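Local coordinates for protein putative N-acetylneuraminate lyase ([Ruminococcus] gnavus ATCC 29149, PDB 6RB7) that is a putative lyase of the dihydrodipicolinate synthetase family, built on an eight-stranded beta/alpha barrel and assembled from four chains, at residues 115-126 and 154-162; 180-189 and 209-218. All coordinates share one frame; numbering follows the deposited sequence.

Contact 1: 115-126 and 154-162; sequences CNNTKDSQELAR and YWNAISAAA
Q122 and I158 mark the tightest backbone approach, their CA atoms 4.8 Å apart, where helix segments 118-126 and 154-160 run roughly parallel, N to C in the same sense, with axes 8.3 Å apart at closest approach and a crossing angle of -33°. The direct polar link lies ahead of the first helix: the hydroxyl of Y154 donates to C115 O over 2.6 Å, meeting the carbonyl at a C=O...donor angle of 146°. Y154 can span this gap because its CG lies opposite the backbone N (chi1 172°), which carries the ring across to the loop. I158 CD1 sits over the centre of one face of the ring, and T118 OG1 approaches its edge in the ring plane, 3.4 Å from Y154 CD1. S121 shapes the same corner. Its OG accepts from C115 N and donates to N117 O, so two bonds fix the hydroxyl and tie the loop to the helix start, where N117 OD1 also caps D120 N. Farther along, small side chains permit close packing. S121 CB meets I158 CD1 at 3.5 Å, and A125 CB lies 4.0 Å from A161 CB. Q122, extended beyond CG, runs past A157, and its NE2 donates to a water 2.7 Å away that in turn donates to A157 O. A second water accepts a weak bond from R126 NE and donates to A161 O, with A161 CB over one face of the guanidinium. At the loop end, N116 and N117 donate to I85 O and Y86 O of the second subunit, placing this corner of the barrel's outer helical layer at a subunit interface. Beneath the helix pair lies strand 135-138, whose I136 touches A125, I158 and A162; I158 also reaches F167 on strand 166-171, and L124 packs on R92 of helix 89-103.

Contact 2: 180-189 and 209-218; sequences LTQNLFVEMR and MFKQAAGAEY
L180, just ahead of helix 182-188, and F185 within it pack tightly on F210 of helix segment 209-214; the two helix axes come no nearer than 10.9 Å and cross at -40°. CD2 of L180 lies over one face of the F210 ring in a CH-pi contact, 4.1 Å from its centroid, while L180 O approaches the ring edge 3.3 Å from F210 CZ. The F185 and F210 rings are steeply inclined, planes at 79°, with F185 CD2 meeting F210 CD1 at 3.7 Å; F185 CE2 and CZ also touch A214 CB. The outer side is more open to solvent: Q182, R189 and Y218 are partly exposed, and a water mediates the polar link. Q182 bends at chi2 (-32°), bringing NE2 beside the F210 ring and OE1 near A213 CB. R189 lays CD over a face of the Y218 ring, 3.9 Å from the centroid, and its guanidinium face lies against A213 O. That geometry gives no direct bond; instead, R189 NH2 donates to a water that donates to A213 O at 3.0 Å. Inward, F185 touches V197 of strand 194-199, and F210 touches I220 of strand 219-222. This is the packing of consecutive outer helices in a (beta/alpha)8 barrel, with aromatic side chains filling the seam above adjoining strands.

Contacts 1 and 2 follow one another along the chain, and their centres lie 21 Å apart within the outer helical layer of the same barrel. Direct packing joins them on the far side of helix 148-160 from helix 118-130. W155 CZ3 reaches L184 CD2 at 3.8 Å and L180 CD1 at 3.9 Å, while M188 CE lies 3.7 Å from W155 CB. The two contacts face different partners: contact 1 meets the second subunit and contact 2 the third, with Q212 NE2 donating to Y271 O of the third subunit. A magnesium ion lies about 12 Å from the Y154 side chain. Bicine is bound at A260, G261 and K262, none of which belongs to either contact.

Contact 1: 115-126 and 154-162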
loop_
_atom_site.group_PDB
_atom_site.type_symbol
_atom_site.label_atom_id
_atom_site.label_comp_id
_atom_site.label_asym_id
_atom_site.label_seq_id
_atom_site.Cartn_x
_atom_site.Cartn_y
_atom_site.Cartn_z
ATOM N N CYS A 115 -14.066 -21.225 0.760
ATOM C CA CYS A 115 -15.263 -20.389 0.633
ATOM C C CYS A 115 -15.166 -19.247 1.641
ATOM O O CYS A 115 -14.305 -19.217 2.501
ATOM C CB CYS A 115 -16.520 -21.186 0.956
ATOM S SG CYS A 115 -16.739 -22.598 -0.157
ATOM N N ASN A 116 -16.097 -18.315 1.578
ATOM C CA ASN A 116 -16.059 -17.164 2.500
ATOM C C ASN A 116 -16.087 -17.679 3.960
ATOM O O ASN A 116 -15.348 -17.163 4.793
ATOM C CB ASN A 116 -17.231 -16.221 2.246
ATOM C CG ASN A 116 -17.128 -15.373 1.002
ATOM O OD1 ASN A 116 -16.202 -15.517 0.198
ATOM N ND2 ASN A 116 -18.019 -14.390 0.936
ATOM N N ASN A 117 -16.973 -18.638 4.257
ATOM C CA ASN A 117 -17.060 -19.196 5.627
ATOM C C ASN A 117 -16.393 -20.560 5.734
ATOM O O ASN A 117 -16.031 -21.215 4.730
ATOM C CB ASN A 117 -18.482 -19.138 6.161
ATOM C CG ASN A 117 -19.441 -20.134 5.551
ATOM O OD1 ASN A 117 -19.023 -21.213 5.111
ATOM N ND2 ASN A 117 -20.740 -19.810 5.558
ATOM N N THR A 118 -16.141 -20.955 6.971
ATOM C CA THR A 118 -15.425 -22.228 7.225
ATOM C C THR A 118 -16.338 -23.411 6.915
ATOM O O THR A 118 -15.864 -24.374 6.317
ATOM C CB THR A 118 -14.916 -22.255 8.665
ATOM O OG1 THR A 118 -14.102 -21.103 8.878
ATOM C CG2 THR A 118 -14.165 -23.515 8.982
ATOM N N LYS A 119 -17.614 -23.347 7.257
ATOM C CA LYS A 119 -18.448 -24.577 7.115
ATOM C C LYS A 119 -18.642 -24.955 5.647
ATOM O O LYS A 119 -18.593 -26.167 5.338
ATOM C CB LYS A 119 -19.788 -24.421 7.827
ATOM C CG LYS A 119 -20.703 -23.347 7.316
ATOM C CD LYS A 119 -22.091 -23.488 8.000
ATOM C CE LYS A 119 -23.041 -22.415 7.560
ATOM N NZ LYS A 119 -24.371 -22.647 8.169
ATOM N N ASP A 120 -18.780 -23.986 4.744
ATOM C CA ASP A 120 -18.903 -24.275 3.297
ATOM C C ASP A 120 -17.581 -24.878 2.825
ATOM O O ASP A 120 -17.565 -25.794 2.005
ATOM C CB ASP A 120 -19.196 -23.030 2.488
ATOM C CG ASP A 120 -20.601 -22.470 2.578
ATOM O OD1 ASP A 120 -21.488 -23.137 3.219
ATOM O OD2 ASP A 120 -20.808 -21.393 1.977
ATOM N N SER A 121 -16.462 -24.342 3.303
ATOM C CA SER A 121 -15.118 -24.865 2.939
ATOM C C SER A 121 -14.968 -26.330 3.398
ATOM O O SER A 121 -14.389 -27.158 2.666
ATOM C CB SER A 121 -14.051 -23.996 3.550
ATOM O OG SER A 121 -14.226 -22.609 3.223
ATOM N N GLN A 122 -15.392 -26.641 4.627
ATOM C CA GLN A 122 -15.328 -28.013 5.153
ATOM C C GLN A 122 -16.236 -28.924 4.318
ATOM O O GLN A 122 -15.825 -30.086 4.023
ATOM C CB GLN A 122 -15.785 -28.005 6.610
ATOM C CG GLN A 122 -14.785 -27.365 7.585
ATOM C CD GLN A 122 -15.413 -27.203 8.945
ATOM O OE1 GLN A 122 -16.458 -26.566 9.078
ATOM N NE2 GLN A 122 -14.755 -27.734 9.975
ATOM N N GLU A 123 -17.390 -28.444 3.891
ATOM C CA GLU A 123 -18.329 -29.255 3.062
ATOM C C GLU A 123 -17.643 -29.602 1.748
ATOM O O GLU A 123 -17.671 -30.792 1.311
ATOM C CB GLU A 123 -19.650 -28.519 2.888
ATOM C CG GLU A 123 -20.624 -29.217 2.014
ATOM C CD GLU A 123 -22.034 -28.603 1.963
ATOM O OE1 GLU A 123 -22.236 -27.451 2.472
ATOM O OE2 GLU A 123 -22.940 -29.258 1.356
ATOM N N LEU A 124 -16.982 -28.624 1.099
ATOM C CA LEU A 124 -16.308 -28.920 -0.162
ATOM C C LEU A 124 -15.098 -29.811 0.064
ATOM O O LEU A 124 -14.824 -30.624 -0.814
ATOM C CB LEU A 124 -15.940 -27.600 -0.855
ATOM C CG LEU A 124 -17.118 -26.850 -1.453
ATOM C CD1 LEU A 124 -16.668 -25.530 -2.021
ATOM C CD2 LEU A 124 -17.857 -27.671 -2.526
ATOM N N ALA A 125 -14.369 -29.653 1.160
ATOM C CA ALA A 125 -13.212 -30.516 1.476
ATOM C C ALA A 125 -13.679 -31.977 1.570
ATOM O O ALA A 125 -13.032 -32.859 0.997
ATOM C CB ALA A 125 -12.522 -30.052 2.730
ATOM N N ARG A 126 -14.727 -32.220 2.337
ATOM C CA ARG A 126 -15.240 -33.595 2.557
ATOM C C ARG A 126 -15.682 -34.163 1.217
ATOM O O ARG A 126 -15.364 -35.340 0.931
ATOM C CB ARG A 126 -16.398 -33.544 3.555
ATOM C CG ARG A 126 -16.990 -34.893 3.922
ATOM C CD ARG A 126 -18.094 -34.611 4.959
ATOM N NE ARG A 126 -17.497 -34.071 6.203
ATOM C CZ ARG A 126 -17.546 -32.800 6.664
ATOM N NH1 ARG A 126 -18.217 -31.850 6.028
ATOM N NH2 ARG A 126 -16.902 -32.480 7.777
ATOM N N TYR A 154 -8.680 -21.711 10.256
ATOM C CA TYR A 154 -9.499 -21.889 9.046
ATOM C C TYR A 154 -8.902 -23.016 8.199
ATOM O O TYR A 154 -9.577 -23.990 7.859
ATOM C CB TYR A 154 -9.554 -20.578 8.297
ATOM C CG TYR A 154 -10.179 -20.543 6.922
ATOM C CD1 TYR A 154 -11.547 -20.552 6.722
ATOM C CD2 TYR A 154 -9.374 -20.338 5.799
ATOM C CE1 TYR A 154 -12.096 -20.351 5.462
ATOM C CE2 TYR A 154 -9.908 -20.158 4.530
ATOM C CZ TYR A 154 -11.280 -20.149 4.361
ATOM O OH TYR A 154 -11.850 -19.921 3.140
ATOM N N TRP A 155 -7.614 -22.919 7.882
ATOM C CA TRP A 155 -6.951 -23.960 7.051
ATOM C C TRP A 155 -6.983 -25.319 7.746
ATOM O O TRP A 155 -7.221 -26.327 7.080
ATOM C CB TRP A 155 -5.550 -23.527 6.684
ATOM C CG TRP A 155 -5.506 -22.400 5.699
ATOM C CD1 TRP A 155 -6.440 -22.078 4.765
ATOM C CD2 TRP A 155 -4.432 -21.457 5.531
ATOM N NE1 TRP A 155 -5.999 -21.014 4.020
ATOM C CE2 TRP A 155 -4.757 -20.643 4.439
ATOM C CE3 TRP A 155 -3.194 -21.258 6.164
ATOM C CZ2 TRP A 155 -3.953 -19.577 4.016
ATOM C CZ3 TRP A 155 -2.391 -20.235 5.731
ATOM C CH2 TRP A 155 -2.770 -19.400 4.681
ATOM N N ASN A 156 -6.693 -25.344 9.034
ATOM C CA ASN A 156 -6.678 -26.622 9.773
ATOM C C ASN A 156 -8.088 -27.213 9.821
ATOM O O ASN A 156 -8.203 -28.468 9.808
ATOM C CB ASN A 156 -5.985 -26.484 11.117
ATOM C CG ASN A 156 -4.482 -26.446 10.988
ATOM O OD1 ASN A 156 -3.829 -25.651 11.716
ATOM N ND2 ASN A 156 -3.927 -27.258 10.119
ATOM N N ALA A 157 -9.132 -26.403 9.929
ATOM C CA ALA A 157 -10.522 -26.898 9.948
ATOM C C ALA A 157 -10.855 -27.507 8.611
ATOM O O ALA A 157 -11.486 -28.584 8.520
ATOM C CB ALA A 157 -11.508 -25.820 10.312
ATOM N N ILE A 158 -10.434 -26.838 7.530
ATOM C CA ILE A 158 -10.680 -27.365 6.173
ATOM C C ILE A 158 -9.912 -28.688 6.023
ATOM O O ILE A 158 -10.499 -29.686 5.560
ATOM C CB ILE A 158 -10.242 -26.313 5.127
ATOM C CG1 ILE A 158 -11.140 -25.083 5.226
ATOM C CG2 ILE A 158 -10.248 -26.907 3.737
ATOM C CD1 ILE A 158 -10.643 -23.880 4.436
ATOM N N SER A 159 -8.652 -28.726 6.438
ATOM C CA SER A 159 -7.816 -29.934 6.319
ATOM C C SER A 159 -8.455 -31.080 7.137
ATOM O O SER A 159 -8.444 -32.233 6.645
ATOM C CB SER A 159 -6.422 -29.636 6.761
ATOM O OG SER A 159 -5.616 -30.827 6.736
ATOM N N ALA A 160 -8.979 -30.796 8.319
ATOM C CA ALA A 160 -9.544 -31.860 9.198
ATOM C C ALA A 160 -10.802 -32.462 8.550
ATOM O O ALA A 160 -11.162 -33.592 8.936
ATOM C CB ALA A 160 -9.874 -31.272 10.549
ATOM N N ALA A 161 -11.477 -31.759 7.648
ATOM C CA ALA A 161 -12.671 -32.275 6.942
ATOM C C ALA A 161 -12.252 -33.230 5.813
ATOM O O ALA A 161 -13.123 -33.931 5.296
ATOM C CB ALA A 161 -13.528 -31.147 6.420
ATOM N N ALA A 162 -10.981 -33.183 5.393
ATOM C CA ALA A 162 -10.388 -34.068 4.365
ATOM C C ALA A 162 -9.101 -34.618 4.940
ATOM O O ALA A 162 -7.996 -34.350 4.452
ATOM C CB ALA A 162 -10.151 -33.334 3.076
HETATM O O HOH W 1 -13.013 -29.726 10.312
HETATM O O HOH W 2 -14.826 -35.316 6.977
#

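Contact 2: 180-189 and 209-218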
loop_
_atom_site.group_PDB
_atom_site.type_symbol
_atom_site.label_atom_id
_atom_site.label_comp_id
_atom_site.label_asym_id
_atom_site.label_seq_id
_atom_site.Cartn_x
_atom_site.Cartn_y
_atom_site.Cartn_z
ATOM N N LEU A 180 0.598 -15.339 3.697
ATOM C CA LEU A 180 1.321 -16.420 4.353
ATOM C C LEU A 180 2.686 -15.909 4.769
ATOM O O LEU A 180 3.585 -15.810 3.944
ATOM C CB LEU A 180 1.434 -17.639 3.436
ATOM C CG LEU A 180 2.185 -18.808 4.068
ATOM C CD1 LEU A 180 1.410 -19.406 5.231
ATOM C CD2 LEU A 180 2.476 -19.870 3.022
ATOM N N THR A 181 2.828 -15.584 6.045
ATOM C CA THR A 181 4.128 -15.153 6.600
ATOM C C THR A 181 5.002 -16.370 6.890
ATOM O O THR A 181 4.501 -17.498 6.993
ATOM C CB THR A 181 3.923 -14.377 7.880
ATOM O OG1 THR A 181 3.275 -15.202 8.857
ATOM C CG2 THR A 181 3.139 -13.114 7.621
ATOM N N GLN A 182 6.295 -16.136 7.142
ATOM C CA GLN A 182 7.170 -17.269 7.520
ATOM C C GLN A 182 6.675 -17.926 8.807
ATOM O O GLN A 182 6.643 -19.162 8.878
ATOM C CB GLN A 182 8.639 -16.840 7.641
ATOM C CG GLN A 182 9.395 -16.752 6.300
ATOM C CD GLN A 182 9.060 -17.683 5.146
ATOM O OE1 GLN A 182 9.065 -18.944 5.213
ATOM N NE2 GLN A 182 8.780 -17.020 4.041
ATOM N N ASN A 183 6.217 -17.153 9.792
ATOM C CA ASN A 183 5.745 -17.697 11.086
ATOM C C ASN A 183 4.477 -18.528 10.851
ATOM O O ASN A 183 4.318 -19.601 11.474
ATOM C CB ASN A 183 5.429 -16.616 12.110
ATOM C CG ASN A 183 6.675 -15.997 12.708
ATOM O OD1 ASN A 183 7.774 -16.513 12.547
ATOM N ND2 ASN A 183 6.507 -14.895 13.425
ATOM N N LEU A 184 3.556 -18.040 10.004
ATOM C CA LEU A 184 2.317 -18.800 9.757
ATOM C C LEU A 184 2.660 -20.091 9.018
ATOM O O LEU A 184 2.031 -21.122 9.298
ATOM C CB LEU A 184 1.323 -17.921 9.008
ATOM C CG LEU A 184 0.006 -18.572 8.635
ATOM C CD1 LEU A 184 -0.724 -19.248 9.756
ATOM C CD2 LEU A 184 -0.888 -17.529 7.975
ATOM N N PHE A 185 3.656 -20.067 8.127
ATOM C CA PHE A 185 4.030 -21.298 7.410
ATOM C C PHE A 185 4.643 -22.306 8.394
ATOM O O PHE A 185 4.332 -23.493 8.277
ATOM C CB PHE A 185 4.885 -20.946 6.206
ATOM C CG PHE A 185 5.179 -22.089 5.269
ATOM C CD1 PHE A 185 4.249 -23.084 4.987
ATOM C CD2 PHE A 185 6.376 -22.101 4.564
ATOM C CE1 PHE A 185 4.551 -24.073 4.073
ATOM C CE2 PHE A 185 6.670 -23.106 3.674
ATOM C CZ PHE A 185 5.759 -24.096 3.431
ATOM N N VAL A 186 5.460 -21.847 9.344
ATOM C CA VAL A 186 5.987 -22.754 10.400
ATOM C C VAL A 186 4.809 -23.429 11.093
ATOM O O VAL A 186 4.821 -24.664 11.281
ATOM C CB VAL A 186 6.892 -22.008 11.394
ATOM C CG1 VAL A 186 7.164 -22.884 12.626
ATOM C CG2 VAL A 186 8.202 -21.586 10.734
ATOM N N GLU A 187 3.803 -22.638 11.504
ATOM C CA GLU A 187 2.654 -23.216 12.226
ATOM C C GLU A 187 1.962 -24.240 11.321
ATOM O O GLU A 187 1.563 -25.325 11.777
ATOM C CB GLU A 187 1.749 -22.077 12.681
ATOM C CG GLU A 187 0.536 -22.554 13.421
ATOM C CD GLU A 187 0.792 -22.969 14.865
ATOM O OE1 GLU A 187 1.969 -22.968 15.325
ATOM O OE2 GLU A 187 -0.207 -23.282 15.522
ATOM N N MET A 188 1.739 -23.920 10.055
ATOM C CA MET A 188 0.987 -24.815 9.170
ATOM C C MET A 188 1.780 -26.103 8.861
ATOM O O MET A 188 1.141 -27.129 8.612
ATOM C CB MET A 188 0.619 -24.115 7.860
ATOM C CG MET A 188 -0.401 -23.028 8.060
ATOM S SD MET A 188 -1.907 -23.557 8.989
ATOM C CE MET A 188 -2.415 -24.955 8.021
ATOM N N ARG A 189 3.115 -26.079 8.926
ATOM C CA ARG A 189 3.912 -27.300 8.642
ATOM C C ARG A 189 3.762 -28.299 9.794
ATOM O O ARG A 189 4.164 -29.469 9.624
ATOM C CB ARG A 189 5.372 -26.931 8.356
ATOM C CG ARG A 189 5.561 -26.290 6.988
ATOM C CD ARG A 189 7.018 -26.271 6.531
ATOM N NE ARG A 189 8.027 -25.801 7.478
ATOM C CZ ARG A 189 8.409 -24.531 7.640
ATOM N NH1 ARG A 189 7.822 -23.571 6.978
ATOM N NH2 ARG A 189 9.343 -24.213 8.504
ATOM N N MET A 209 12.106 -18.210 -0.143
ATOM C CA MET A 209 12.079 -18.266 1.337
ATOM C C MET A 209 11.195 -19.443 1.763
ATOM O O MET A 209 11.560 -20.129 2.746
ATOM C CB MET A 209 11.605 -16.944 1.927
ATOM C CG MET A 209 12.670 -15.875 1.719
ATOM S SD MET A 209 12.266 -14.325 2.535
ATOM C CE MET A 209 10.701 -13.900 1.789
ATOM N N PHE A 210 10.055 -19.629 1.130
ATOM C CA PHE A 210 9.153 -20.748 1.514
ATOM C C PHE A 210 9.906 -22.076 1.278
ATOM O O PHE A 210 9.852 -22.992 2.121
ATOM C CB PHE A 210 7.849 -20.724 0.739
ATOM C CG PHE A 210 6.887 -19.622 1.064
ATOM C CD1 PHE A 210 6.700 -19.183 2.360
ATOM C CD2 PHE A 210 6.149 -19.033 0.059
ATOM C CE1 PHE A 210 5.800 -18.169 2.631
ATOM C CE2 PHE A 210 5.211 -18.060 0.350
ATOM C CZ PHE A 210 5.090 -17.582 1.608
ATOM N N LYS A 211 10.571 -22.213 0.142
ATOM C CA LYS A 211 11.271 -23.469 -0.246
ATOM C C LYS A 211 12.444 -23.695 0.708
ATOM O O LYS A 211 12.665 -24.814 1.163
ATOM C CB LYS A 211 11.651 -23.469 -1.726
ATOM C CG LYS A 211 12.340 -24.757 -2.178
ATOM C CD LYS A 211 11.473 -26.007 -1.944
ATOM C CE LYS A 211 12.067 -27.229 -2.603
ATOM N NZ LYS A 211 11.315 -28.443 -2.233
ATOM N N GLN A 212 13.224 -22.663 1.004
ATOM C CA GLN A 212 14.382 -22.791 1.922
ATOM C C GLN A 212 13.905 -23.201 3.306
ATOM O O GLN A 212 14.535 -24.068 3.930
ATOM C CB GLN A 212 15.192 -21.502 1.926
ATOM C CG GLN A 212 16.463 -21.596 2.762
ATOM C CD GLN A 212 17.415 -20.483 2.352
ATOM O OE1 GLN A 212 17.064 -19.292 2.430
ATOM N NE2 GLN A 212 18.635 -20.867 1.971
ATOM N N ALA A 213 12.826 -22.610 3.807
ATOM C CA ALA A 213 12.312 -22.932 5.142
ATOM C C ALA A 213 11.807 -24.385 5.162
ATOM O O ALA A 213 12.015 -25.062 6.182
ATOM C CB ALA A 213 11.178 -21.983 5.487
ATOM N N ALA A 214 11.104 -24.817 4.139
ATOM C CA ALA A 214 10.333 -26.082 4.153
ATOM C C ALA A 214 11.223 -27.270 3.765
ATOM O O ALA A 214 11.059 -28.366 4.393
ATOM C CB ALA A 214 9.146 -25.967 3.250
ATOM N N GLY A 215 12.085 -27.114 2.770
ATOM C CA GLY A 215 12.955 -28.199 2.290
ATOM C C GLY A 215 12.273 -29.147 1.322
ATOM O O GLY A 215 11.306 -28.801 0.648
ATOM N N ALA A 216 12.873 -30.318 1.120
ATOM C CA ALA A 216 12.561 -31.187 -0.022
ATOM C C ALA A 216 11.193 -31.884 0.076
ATOM O O ALA A 216 10.740 -32.363 -0.947
ATOM C CB ALA A 216 13.647 -32.235 -0.161
ATOM N N GLU A 217 10.606 -31.977 1.259
ATOM C CA GLU A 217 9.310 -32.678 1.438
ATOM C C GLU A 217 8.143 -31.743 1.167
ATOM O O GLU A 217 7.010 -32.200 1.356
ATOM C CB GLU A 217 9.187 -33.249 2.834
ATOM C CG GLU A 217 10.197 -34.354 3.034
ATOM C CD GLU A 217 9.793 -35.257 4.166
ATOM O OE1 GLU A 217 9.770 -34.765 5.309
ATOM O OE2 GLU A 217 9.476 -36.402 3.900
ATOM N N TYR A 218 8.379 -30.549 0.612
ATOM C CA TYR A 218 7.310 -29.602 0.276
ATOM C C TYR A 218 7.540 -29.110 -1.128
ATOM O O TYR A 218 8.665 -29.186 -1.648
ATOM C CB TYR A 218 7.298 -28.432 1.276
ATOM C CG TYR A 218 6.965 -28.846 2.673
ATOM C CD1 TYR A 218 7.929 -29.398 3.507
ATOM C CD2 TYR A 218 5.692 -28.675 3.172
ATOM C CE1 TYR A 218 7.618 -29.783 4.793
ATOM C CE2 TYR A 218 5.370 -29.039 4.469
ATOM C CZ TYR A 218 6.335 -29.598 5.279
ATOM O OH TYR A 218 6.026 -29.999 6.547
HETATM O O HOH W 3 11.531 -26.442 8.753
#